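PDB 2OXB: beta-fructofuranosidase, insoluble isoenzyme CWINV1 from Arabidopsis thaliana, which hydrolyses terminal non-reducing beta-D-fructofuranoside residues, acting on sucrose and 1-kestose and, to a lower extent, on neokestose and levan. Local coordinates for residues D55-D60 with W330-V335; Y426-K431 with V440-S445; Y461-D466 with A493-R498. The protein carries 1 engineered substitution. All coordinates share one frame; numbering follows the deposited sequence.

Contact 1: D55-D60 with W330-V335; sequences DLINWD and WPVREV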
loop_
_atom_site.group_PDB
_atom_site.type_symbol
_atom_site.label_atom_id
_atom_site.label_comp_id
_atom_site.label_asym_id
_atom_site.label_seq_id
_atom_site.Cartn_x
_atom_site.Cartn_y
_atom_site.Cartn_z
ATOM N N ASP A 55 4.033 17.858 -5.107
ATOM C CA ASP A 55 2.702 17.369 -5.443
ATOM C C ASP A 55 2.598 15.843 -5.343
ATOM O O ASP A 55 1.650 15.233 -5.860
ATOM C CB ASP A 55 2.346 17.823 -6.857
ATOM C CG ASP A 55 3.490 17.622 -7.831
ATOM O OD1 ASP A 55 4.470 16.944 -7.439
ATOM O OD2 ASP A 55 3.413 18.138 -8.976
ATOM N N LEU A 56 3.579 15.242 -4.676
ATOM C CA LEU A 56 3.638 13.798 -4.501
ATOM C C LEU A 56 3.556 13.048 -5.825
ATOM O O LEU A 56 3.142 11.890 -5.867
ATOM C CB LEU A 56 2.513 13.319 -3.582
ATOM C CG LEU A 56 2.615 13.588 -2.077
ATOM C CD1 LEU A 56 1.303 13.180 -1.420
ATOM C CD2 LEU A 56 3.785 12.826 -1.465
ATOM N N ILE A 57 3.951 13.704 -6.907
ATOM C CA ILE A 57 3.895 13.063 -8.207
ATOM C C ILE A 57 5.225 13.209 -8.917
ATOM O O ILE A 57 5.781 12.222 -9.413
ATOM C CB ILE A 57 2.779 13.671 -9.089
ATOM C CG1 ILE A 57 1.439 13.643 -8.333
ATOM C CG2 ILE A 57 2.677 12.900 -10.391
ATOM C CD1 ILE A 57 0.909 12.263 -8.032
ATOM N N ASN A 58 5.727 14.445 -8.962
ATOM C CA ASN A 58 7.006 14.749 -9.602
ATOM C C ASN A 58 8.093 14.732 -8.538
ATOM O O ASN A 58 8.007 15.448 -7.535
ATOM C CB ASN A 58 6.987 16.135 -10.251
ATOM C CG ASN A 58 5.813 16.336 -11.177
ATOM O OD1 ASN A 58 5.519 15.503 -12.032
ATOM N ND2 ASN A 58 5.142 17.462 -11.021
ATOM N N TRP A 59 9.123 13.926 -8.774
ATOM C CA TRP A 59 10.216 13.800 -7.824
ATOM C C TRP A 59 11.593 14.192 -8.340
ATOM O O TRP A 59 12.019 13.780 -9.425
ATOM C CB TRP A 59 10.246 12.374 -7.262
ATOM C CG TRP A 59 8.927 12.018 -6.616
ATOM C CD1 TRP A 59 7.767 11.670 -7.254
ATOM C CD2 TRP A 59 8.609 12.089 -5.219
ATOM N NE1 TRP A 59 6.752 11.530 -6.345
ATOM C CE2 TRP A 59 7.237 11.786 -5.088
ATOM C CE3 TRP A 59 9.345 12.394 -4.069
ATOM C CZ2 TRP A 59 6.590 11.763 -3.851
ATOM C CZ3 TRP A 59 8.705 12.375 -2.839
ATOM C CH2 TRP A 59 7.338 12.066 -2.740
ATOM N N ASP A 60 12.266 15.016 -7.539
ATOM C CA ASP A 60 13.612 15.497 -7.823
ATOM C C ASP A 60 14.555 14.632 -6.980
ATOM O O ASP A 60 14.335 14.462 -5.783
ATOM C CB ASP A 60 13.756 16.980 -7.419
ATOM C CG ASP A 60 12.915 17.925 -8.283
ATOM O OD1 ASP A 60 11.676 17.942 -8.150
ATOM O OD2 ASP A 60 13.503 18.658 -9.102
ATOM N N TRP A 330 -7.867 5.919 -1.245
ATOM C CA TRP A 330 -8.064 6.517 -2.567
ATOM C C TRP A 330 -6.883 7.411 -2.968
ATOM O O TRP A 330 -6.586 8.395 -2.290
ATOM C CB TRP A 330 -9.358 7.314 -2.575
ATOM C CG TRP A 330 -9.677 8.024 -3.863
ATOM C CD1 TRP A 330 -9.344 9.321 -4.210
ATOM C CD2 TRP A 330 -10.504 7.530 -4.915
ATOM N NE1 TRP A 330 -9.936 9.653 -5.399
ATOM C CE2 TRP A 330 -10.657 8.578 -5.853
ATOM C CE3 TRP A 330 -11.148 6.305 -5.155
ATOM C CZ2 TRP A 330 -11.420 8.435 -7.014
ATOM C CZ3 TRP A 330 -11.909 6.162 -6.312
ATOM C CH2 TRP A 330 -12.042 7.223 -7.221
ATOM N N PRO A 331 -6.208 7.079 -4.091
ATOM C CA PRO A 331 -5.057 7.843 -4.587
ATOM C C PRO A 331 -5.224 9.354 -4.491
ATOM O O PRO A 331 -6.323 9.876 -4.632
ATOM C CB PRO A 331 -4.911 7.354 -6.032
ATOM C CG PRO A 331 -6.270 6.827 -6.367
ATOM C CD PRO A 331 -6.650 6.119 -5.116
ATOM N N VAL A 332 -4.112 10.041 -4.257
ATOM C CA VAL A 332 -4.088 11.492 -4.111
ATOM C C VAL A 332 -4.640 12.255 -5.316
ATOM O O VAL A 332 -4.192 12.091 -6.453
ATOM C CB VAL A 332 -2.655 11.982 -3.788
ATOM C CG1 VAL A 332 -2.235 11.467 -2.421
ATOM C CG2 VAL A 332 -1.673 11.495 -4.848
ATOM N N ARG A 333 -5.632 13.092 -5.045
ATOM C CA ARG A 333 -6.279 13.880 -6.078
ATOM C C ARG A 333 -5.268 14.592 -6.963
ATOM O O ARG A 333 -5.429 14.645 -8.183
ATOM C CB ARG A 333 -7.218 14.898 -5.435
ATOM C CG ARG A 333 -8.188 14.295 -4.426
ATOM C CD ARG A 333 -9.101 13.240 -5.054
ATOM N NE ARG A 333 -10.158 12.819 -4.130
ATOM C CZ ARG A 333 -11.289 12.220 -4.498
ATOM N NH1 ARG A 333 -11.527 11.962 -5.781
ATOM N NH2 ARG A 333 -12.191 11.886 -3.583
ATOM N N GLU A 334 -4.216 15.129 -6.367
ATOM C CA GLU A 334 -3.229 15.836 -7.171
ATOM C C GLU A 334 -2.549 15.011 -8.268
ATOM O O GLU A 334 -1.728 15.539 -9.021
ATOM C CB GLU A 334 -2.173 16.473 -6.272
ATOM C CG GLU A 334 -1.514 15.516 -5.338
ATOM C CD GLU A 334 -1.737 15.878 -3.880
ATOM O OE1 GLU A 334 -2.893 15.759 -3.391
ATOM O OE2 GLU A 334 -0.741 16.292 -3.224
ATOM N N VAL A 335 -2.886 13.732 -8.381
ATOM C CA VAL A 335 -2.277 12.897 -9.417
ATOM C C VAL A 335 -3.053 13.034 -10.731
ATOM O O VAL A 335 -2.516 12.813 -11.815
ATOM C CB VAL A 335 -2.255 11.404 -8.991
ATOM C CG1 VAL A 335 -3.666 10.875 -8.854
ATOM C CG2 VAL A 335 -1.475 10.572 -10.004
#
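Leu56 and Ile57, in the loop joining strands 47-53 and 60-66 of the first blade of the five-bladed GH32 beta-propeller, pack on Val332, Glu334 and Val335, where the chain leaves strand 327-331 of the last blade. Residues 333-335 form a short 3-10 turn, and Glu334 and Val335 of this turn meet the loop. Ile57 makes the closest apolar contact. Its CG1 stands anti to the carbonyl carbon (chi1 -53°), which carries CD1 to Val335, 3.4 Å from Val335 CB and also close to its CG2; the two side chains cross at roughly a right angle. The same CD1 lies 4.2 Å from Val332 CG2, and Ile57 CG1 passes 3.8 Å from the backbone Glu334 O. Leu56 works alongside with a single methyl: its CD1 is 4.1 Å from Val332 CG1 and equally far from Glu334 OE2. It also packs on Arg287, Ile289 and Trp291 of strand 287-291. Glu334 CG lies between the backbone N and the carbonyl carbon (chi1 54°), 3.2 Å from Asp55 O; the bend at chi2 then turns the carboxylate toward Arg287, with which OE2 forms a salt bridge. The loop is shaped from within by an Asx motif: Asn58 N donates to Asp55 OD1 at 3.2 Å, nearly straight at 168° but from above the carboxylate plane. An alanine in place of Glu334 would probably leave Arg287 without its salt-bridge partner and open a gap beside Asp55 O and the Leu56 methyl. The segments meet by van der Waals contact, mostly aliphatic, without a hydrogen bond between them; the charge of Glu334 is paired outside them. Arg287 probably offsets the negative potential that Glu334 brings near the carbonyl of Asp55.

Contact 2: Y426-K431 with V440-S445; sequences YFRIFK and VVLMCS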
loop_
_atom_site.group_PDB
_atom_site.type_symbol
_atom_site.label_atom_id
_atom_site.label_comp_id
_atom_site.label_asym_id
_atom_site.label_seq_id
_atom_site.Cartn_x
_atom_site.Cartn_y
_atom_site.Cartn_z
ATOM N N TYR A 426 -12.662 -7.429 -12.286
ATOM C CA TYR A 426 -14.099 -7.361 -12.443
ATOM C C TYR A 426 -14.831 -7.621 -11.142
ATOM O O TYR A 426 -14.215 -7.759 -10.085
ATOM C CB TYR A 426 -14.522 -8.376 -13.497
ATOM C CG TYR A 426 -14.061 -9.778 -13.189
ATOM C CD1 TYR A 426 -14.652 -10.513 -12.169
ATOM C CD2 TYR A 426 -13.020 -10.362 -13.902
ATOM C CE1 TYR A 426 -14.227 -11.797 -11.864
ATOM C CE2 TYR A 426 -12.576 -11.654 -13.604
ATOM C CZ TYR A 426 -13.187 -12.364 -12.581
ATOM O OH TYR A 426 -12.763 -13.638 -12.274
ATOM N N PHE A 427 -16.154 -7.689 -11.250
ATOM C CA PHE A 427 -17.052 -7.925 -10.124
ATOM C C PHE A 427 -17.922 -9.155 -10.343
ATOM O O PHE A 427 -18.124 -9.590 -11.478
ATOM C CB PHE A 427 -17.999 -6.743 -9.940
ATOM C CG PHE A 427 -17.343 -5.516 -9.398
ATOM C CD1 PHE A 427 -16.823 -5.511 -8.105
ATOM C CD2 PHE A 427 -17.266 -4.353 -10.163
ATOM C CE1 PHE A 427 -16.240 -4.369 -7.577
ATOM C CE2 PHE A 427 -16.683 -3.198 -9.643
ATOM C CZ PHE A 427 -16.170 -3.208 -8.347
ATOM N N ARG A 428 -18.434 -9.698 -9.236
ATOM C CA ARG A 428 -19.346 -10.846 -9.213
ATOM C C ARG A 428 -20.255 -10.643 -8.002
ATOM O O ARG A 428 -19.775 -10.522 -6.882
ATOM C CB ARG A 428 -18.582 -12.144 -9.044
ATOM C CG ARG A 428 -17.968 -12.687 -10.292
ATOM C CD ARG A 428 -16.788 -13.522 -9.887
ATOM N NE ARG A 428 -16.255 -14.320 -10.974
ATOM C CZ ARG A 428 -16.667 -15.541 -11.255
ATOM N NH1 ARG A 428 -17.621 -16.097 -10.525
ATOM N NH2 ARG A 428 -16.112 -16.205 -12.251
ATOM N N ILE A 429 -21.565 -10.591 -8.230
ATOM C CA ILE A 429 -22.520 -10.383 -7.141
ATOM C C ILE A 429 -23.285 -11.659 -6.795
ATOM O O ILE A 429 -23.812 -12.349 -7.665
ATOM C CB ILE A 429 -23.591 -9.294 -7.484
ATOM C CG1 ILE A 429 -22.930 -7.976 -7.902
ATOM C CG2 ILE A 429 -24.521 -9.090 -6.293
ATOM C CD1 ILE A 429 -22.075 -7.322 -6.847
ATOM N N PHE A 430 -23.355 -11.950 -5.508
ATOM C CA PHE A 430 -24.077 -13.105 -5.030
ATOM C C PHE A 430 -24.870 -12.665 -3.811
ATOM O O PHE A 430 -24.678 -11.555 -3.304
ATOM C CB PHE A 430 -23.109 -14.223 -4.654
ATOM C CG PHE A 430 -22.300 -14.733 -5.811
ATOM C CD1 PHE A 430 -22.930 -15.286 -6.922
ATOM C CD2 PHE A 430 -20.911 -14.655 -5.794
ATOM C CE1 PHE A 430 -22.193 -15.753 -8.000
ATOM C CE2 PHE A 430 -20.163 -15.119 -6.866
ATOM C CZ PHE A 430 -20.803 -15.670 -7.975
ATOM N N LYS A 431 -25.760 -13.535 -3.346
ATOM C CA LYS A 431 -26.584 -13.245 -2.177
ATOM C C LYS A 431 -25.930 -13.858 -0.946
ATOM O O LYS A 431 -25.530 -15.016 -0.970
ATOM C CB LYS A 431 -27.992 -13.826 -2.363
ATOM C CG LYS A 431 -28.643 -13.487 -3.707
ATOM C CD LYS A 431 -30.145 -13.789 -3.711
ATOM C CE LYS A 431 -30.782 -13.437 -5.050
ATOM N NZ LYS A 431 -32.268 -13.631 -5.065
ATOM N N VAL A 440 -23.195 -10.050 -1.476
ATOM C CA VAL A 440 -21.743 -10.019 -1.349
ATOM C C VAL A 440 -21.152 -9.591 -2.691
ATOM O O VAL A 440 -21.459 -10.164 -3.752
ATOM C CB VAL A 440 -21.137 -11.398 -0.966
ATOM C CG1 VAL A 440 -19.641 -11.254 -0.731
ATOM C CG2 VAL A 440 -21.813 -11.956 0.265
ATOM N N VAL A 441 -20.309 -8.571 -2.635
ATOM C CA VAL A 441 -19.671 -8.070 -3.834
ATOM C C VAL A 441 -18.237 -8.546 -3.923
ATOM O O VAL A 441 -17.391 -8.188 -3.108
ATOM C CB VAL A 441 -19.661 -6.557 -3.867
ATOM C CG1 VAL A 441 -19.124 -6.087 -5.213
ATOM C CG2 VAL A 441 -21.052 -6.037 -3.615
ATOM N N LEU A 442 -17.985 -9.353 -4.937
ATOM C CA LEU A 442 -16.679 -9.908 -5.175
ATOM C C LEU A 442 -15.855 -9.112 -6.184
ATOM O O LEU A 442 -16.279 -8.911 -7.324
ATOM C CB LEU A 442 -16.814 -11.337 -5.690
ATOM C CG LEU A 442 -15.453 -11.959 -5.993
ATOM C CD1 LEU A 442 -14.718 -12.170 -4.677
ATOM C CD2 LEU A 442 -15.615 -13.264 -6.741
ATOM N N MET A 443 -14.678 -8.661 -5.775
ATOM C CA MET A 443 -13.816 -7.949 -6.705
ATOM C C MET A 443 -12.653 -8.906 -6.996
ATOM O O MET A 443 -11.942 -9.327 -6.073
ATOM C CB MET A 443 -13.300 -6.625 -6.101
ATOM C CG MET A 443 -13.016 -5.527 -7.148
ATOM S SD MET A 443 -12.151 -4.018 -6.539
ATOM C CE MET A 443 -10.471 -4.201 -7.340
ATOM N N CYS A 444 -12.494 -9.276 -8.268
ATOM C CA CYS A 444 -11.410 -10.166 -8.694
ATOM C C CYS A 444 -10.468 -9.446 -9.643
ATOM O O CYS A 444 -10.885 -8.579 -10.408
ATOM C CB CYS A 444 -11.942 -11.385 -9.442
ATOM S SG CYS A 444 -12.929 -12.582 -8.488
ATOM N N SER A 445 -9.196 -9.826 -9.594
ATOM C CA SER A 445 -8.162 -9.254 -10.464
ATOM C C SER A 445 -7.391 -10.429 -11.039
ATOM O O SER A 445 -6.381 -10.848 -10.481
ATOM C CB SER A 445 -7.206 -8.361 -9.670
ATOM O OG SER A 445 -6.341 -7.673 -10.543
#
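Tyr426, Arg428 and Phe430 pair through their backbones with Cys444, Leu442 and Val440, each couple giving two N-H...O bonds. Tyr426 N to Cys444 O, at 2.8 Å, is among the shortest. Arg428 N to Leu442 O is the most bent, 135° at the hydrogen, yet lies in the carbonyl plane on a lone pair. Between these couples, the non-hydrogen-bonded pairs add CA-H...O contacts, among them Phe427 CA to Leu442 O at 3.1 Å. A sulfur-aromatic contact lies on each face of the sheet. Tyr426 CG stands between the backbone N and the carbonyl carbon (chi1 55°), which brings the ring beside Cys444. Cys444 SG, in disulfide with Cys395, is oblique to that ring, whose CE1 is 3.4 Å from Cys444 CB; Met443 SD is likewise oblique to the Phe427 ring, 5.2 Å from its centroid. Apolar contacts fill the remainder. Arg428 and Leu442 lie side by side, CD to CD2 at 3.4 Å, and Ile429 CD1 rests against both methyls of Val441. Phe427 and Met443 also touch Leu475 of strand 473-480, so their face is the one turned to the opposing sheet. This is a regular antiparallel beta hairpin in the C-terminal beta-sandwich of GH32 enzymes.

Contact 3: Y461-D466 with A493-R498; sequences YGAFVD and ACITSR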
loop_
_atom_site.group_PDB
_atom_site.type_symbol
_atom_site.label_atom_id
_atom_site.label_comp_id
_atom_site.label_asym_id
_atom_site.label_seq_id
_atom_site.Cartn_x
_atom_site.Cartn_y
_atom_site.Cartn_z
ATOM N N TYR A 461 -5.473 -12.310 -7.563
ATOM C CA TYR A 461 -5.811 -11.786 -6.240
ATOM C C TYR A 461 -7.313 -11.583 -6.111
ATOM O O TYR A 461 -7.970 -11.238 -7.084
ATOM C CB TYR A 461 -5.109 -10.444 -6.027
ATOM C CG TYR A 461 -3.643 -10.435 -6.368
ATOM C CD1 TYR A 461 -2.711 -11.067 -5.553
ATOM C CD2 TYR A 461 -3.182 -9.784 -7.511
ATOM C CE1 TYR A 461 -1.347 -11.043 -5.868
ATOM C CE2 TYR A 461 -1.820 -9.756 -7.836
ATOM C CZ TYR A 461 -0.911 -10.384 -7.011
ATOM O OH TYR A 461 0.429 -10.338 -7.324
ATOM N N GLY A 462 -7.846 -11.783 -4.910
ATOM C CA GLY A 462 -9.272 -11.602 -4.693
ATOM C C GLY A 462 -9.632 -10.700 -3.514
ATOM O O GLY A 462 -8.813 -10.498 -2.604
ATOM N N ALA A 463 -10.852 -10.145 -3.543
ATOM C CA ALA A 463 -11.364 -9.270 -2.471
ATOM C C ALA A 463 -12.897 -9.059 -2.470
ATOM O O ALA A 463 -13.583 -9.260 -3.472
ATOM C CB ALA A 463 -10.660 -7.921 -2.515
ATOM N N PHE A 464 -13.419 -8.693 -1.305
ATOM C CA PHE A 464 -14.840 -8.427 -1.106
ATOM C C PHE A 464 -15.002 -6.909 -0.996
ATOM O O PHE A 464 -14.102 -6.220 -0.510
ATOM C CB PHE A 464 -15.332 -9.104 0.186
ATOM C CG PHE A 464 -15.365 -10.604 0.120
ATOM C CD1 PHE A 464 -14.931 -11.375 1.206
ATOM C CD2 PHE A 464 -15.827 -11.254 -1.028
ATOM C CE1 PHE A 464 -14.951 -12.780 1.144
ATOM C CE2 PHE A 464 -15.854 -12.657 -1.105
ATOM C CZ PHE A 464 -15.414 -13.424 -0.014
ATOM N N VAL A 465 -16.139 -6.388 -1.442
ATOM C CA VAL A 465 -16.365 -4.949 -1.381
ATOM C C VAL A 465 -17.652 -4.629 -0.609
ATOM O O VAL A 465 -18.752 -5.027 -1.012
ATOM C CB VAL A 465 -16.443 -4.359 -2.809
ATOM C CG1 VAL A 465 -16.288 -2.856 -2.774
ATOM C CG2 VAL A 465 -15.353 -4.971 -3.673
ATOM N N ASP A 466 -17.506 -3.907 0.500
ATOM C CA ASP A 466 -18.647 -3.541 1.317
ATOM C C ASP A 466 -19.382 -2.350 0.742
ATOM O O ASP A 466 -19.289 -1.226 1.240
ATOM C CB ASP A 466 -18.236 -3.233 2.755
ATOM C CG ASP A 466 -19.437 -3.194 3.701
ATOM O OD1 ASP A 466 -20.138 -4.230 3.813
ATOM O OD2 ASP A 466 -19.681 -2.139 4.330
ATOM N N ALA A 493 -11.988 -1.231 -1.921
ATOM C CA ALA A 493 -11.292 -2.446 -2.326
ATOM C C ALA A 493 -10.071 -2.107 -3.180
ATOM O O ALA A 493 -10.193 -1.571 -4.285
ATOM C CB ALA A 493 -12.226 -3.357 -3.084
ATOM N N CYS A 494 -8.892 -2.444 -2.669
ATOM C CA CYS A 494 -7.657 -2.146 -3.371
ATOM C C CYS A 494 -6.811 -3.371 -3.725
ATOM O O CYS A 494 -6.059 -3.874 -2.892
ATOM C CB CYS A 494 -6.847 -1.174 -2.523
ATOM S SG CYS A 494 -7.860 0.152 -1.830
ATOM N N ILE A 495 -6.944 -3.836 -4.971
ATOM C CA ILE A 495 -6.193 -4.986 -5.490
ATOM C C ILE A 495 -5.215 -4.547 -6.597
ATOM O O ILE A 495 -5.618 -4.267 -7.730
ATOM C CB ILE A 495 -7.122 -6.057 -6.098
ATOM C CG1 ILE A 495 -8.101 -6.579 -5.048
ATOM C CG2 ILE A 495 -6.283 -7.208 -6.648
ATOM C CD1 ILE A 495 -9.090 -7.590 -5.596
ATOM N N THR A 496 -3.929 -4.518 -6.259
ATOM C CA THR A 496 -2.878 -4.102 -7.180
ATOM C C THR A 496 -2.087 -5.314 -7.691
ATOM O O THR A 496 -2.002 -6.340 -7.017
ATOM C CB THR A 496 -1.927 -3.102 -6.462
ATOM O OG1 THR A 496 -1.240 -2.294 -7.425
ATOM C CG2 THR A 496 -0.911 -3.850 -5.615
ATOM N N SER A 497 -1.512 -5.195 -8.881
ATOM C CA SER A 497 -0.742 -6.295 -9.459
ATOM C C SER A 497 0.372 -5.824 -10.400
ATOM O O SER A 497 0.543 -4.627 -10.621
ATOM C CB SER A 497 -1.685 -7.248 -10.192
ATOM O OG SER A 497 -2.898 -6.600 -10.513
ATOM N N ARG A 498 1.124 -6.777 -10.944
ATOM C CA ARG A 498 2.228 -6.477 -11.853
ATOM C C ARG A 498 2.126 -7.371 -13.087
ATOM O O ARG A 498 2.130 -8.601 -12.972
ATOM C CB ARG A 498 3.559 -6.729 -11.148
ATOM C CG ARG A 498 3.555 -6.305 -9.689
ATOM C CD ARG A 498 3.672 -4.807 -9.521
ATOM N NE ARG A 498 5.049 -4.416 -9.236
ATOM C CZ ARG A 498 6.010 -4.324 -10.147
ATOM N NH1 ARG A 498 5.753 -4.586 -11.419
ATOM N NH2 ARG A 498 7.237 -3.985 -9.777
#
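Tyr461 and Ala463 point their side chains toward Ile495 and Ser497, while Val465 touches Ala493 with CG2. The strands run antiparallel, the axes of the two short segments at 168° between their N-to-C directions and 7.4 Å apart at closest approach. They belong to different sheets and meet through side chains, not as neighbours in one sheet. Ile495 is the central piece. Its two branches part: CG2, anti to the backbone N, meets Tyr461 CB at 3.5 Å, while CD1, at the end of an extended arm (chi2 177°), reaches Ala463 CB, also at 3.5 Å. CD1 also touches the backbone C of Gly462. The Tyr461 ring leaves its strand with CG anti to the carbonyl carbon (chi1 -48°) and extends along the partner strand beyond Ile495. It presents an edge there: CE2 has Ser497 CB 3.4 Å away, near the ring plane, while Thr496 O approaches the same carbon obliquely at 3.5 Å. Ser497 therefore offers its methylene to the ring, its hydroxyl being hydrogen-bonded to Gln447. Towards the other end, Val465 sets CG2 beside Ala493 CB at 3.6 Å, and Met443 of strand 439-446 packs on both residues. The side chain of Tyr461 also comes about 6 Å from a bound N-acetylglucosamine. The small side chains of Ala463, Ala493 and Ser497 face the bulkier Ile495, Val465 and Tyr461, which is consistent with the close approach of the axes. What joins the two segments is mainly apolar contact, whereas the backbone bonds of the two strands go to other partners, such as strand 439-446 for 461-465, and Ser486, Tyr271 and Asp270 for 493-498.

All three contacts are buried, though their centres lie about 12 Å (contact 3), 15 Å (contact 1) and 22 Å (contact 2) from the centre of the chain. Contact 1 belongs to the propeller, near where it passes into the sandwich, and comes within about 6 Å of contact 3 (nearest atoms) without touching it. Contacts 2 and 3 share the sandwich and touch directly, since strands 439-446 and 461-465 are neighbours in one sheet, with probable backbone hydrogen bonds such as Met443 N to Ala463 O. Chemistry follows place: backbone bonding within a sheet in contact 2, side-chain packing between sheets in contact 3, and mostly aliphatic packing in contact 1, where the charge of Glu334 is paired outside the two segments.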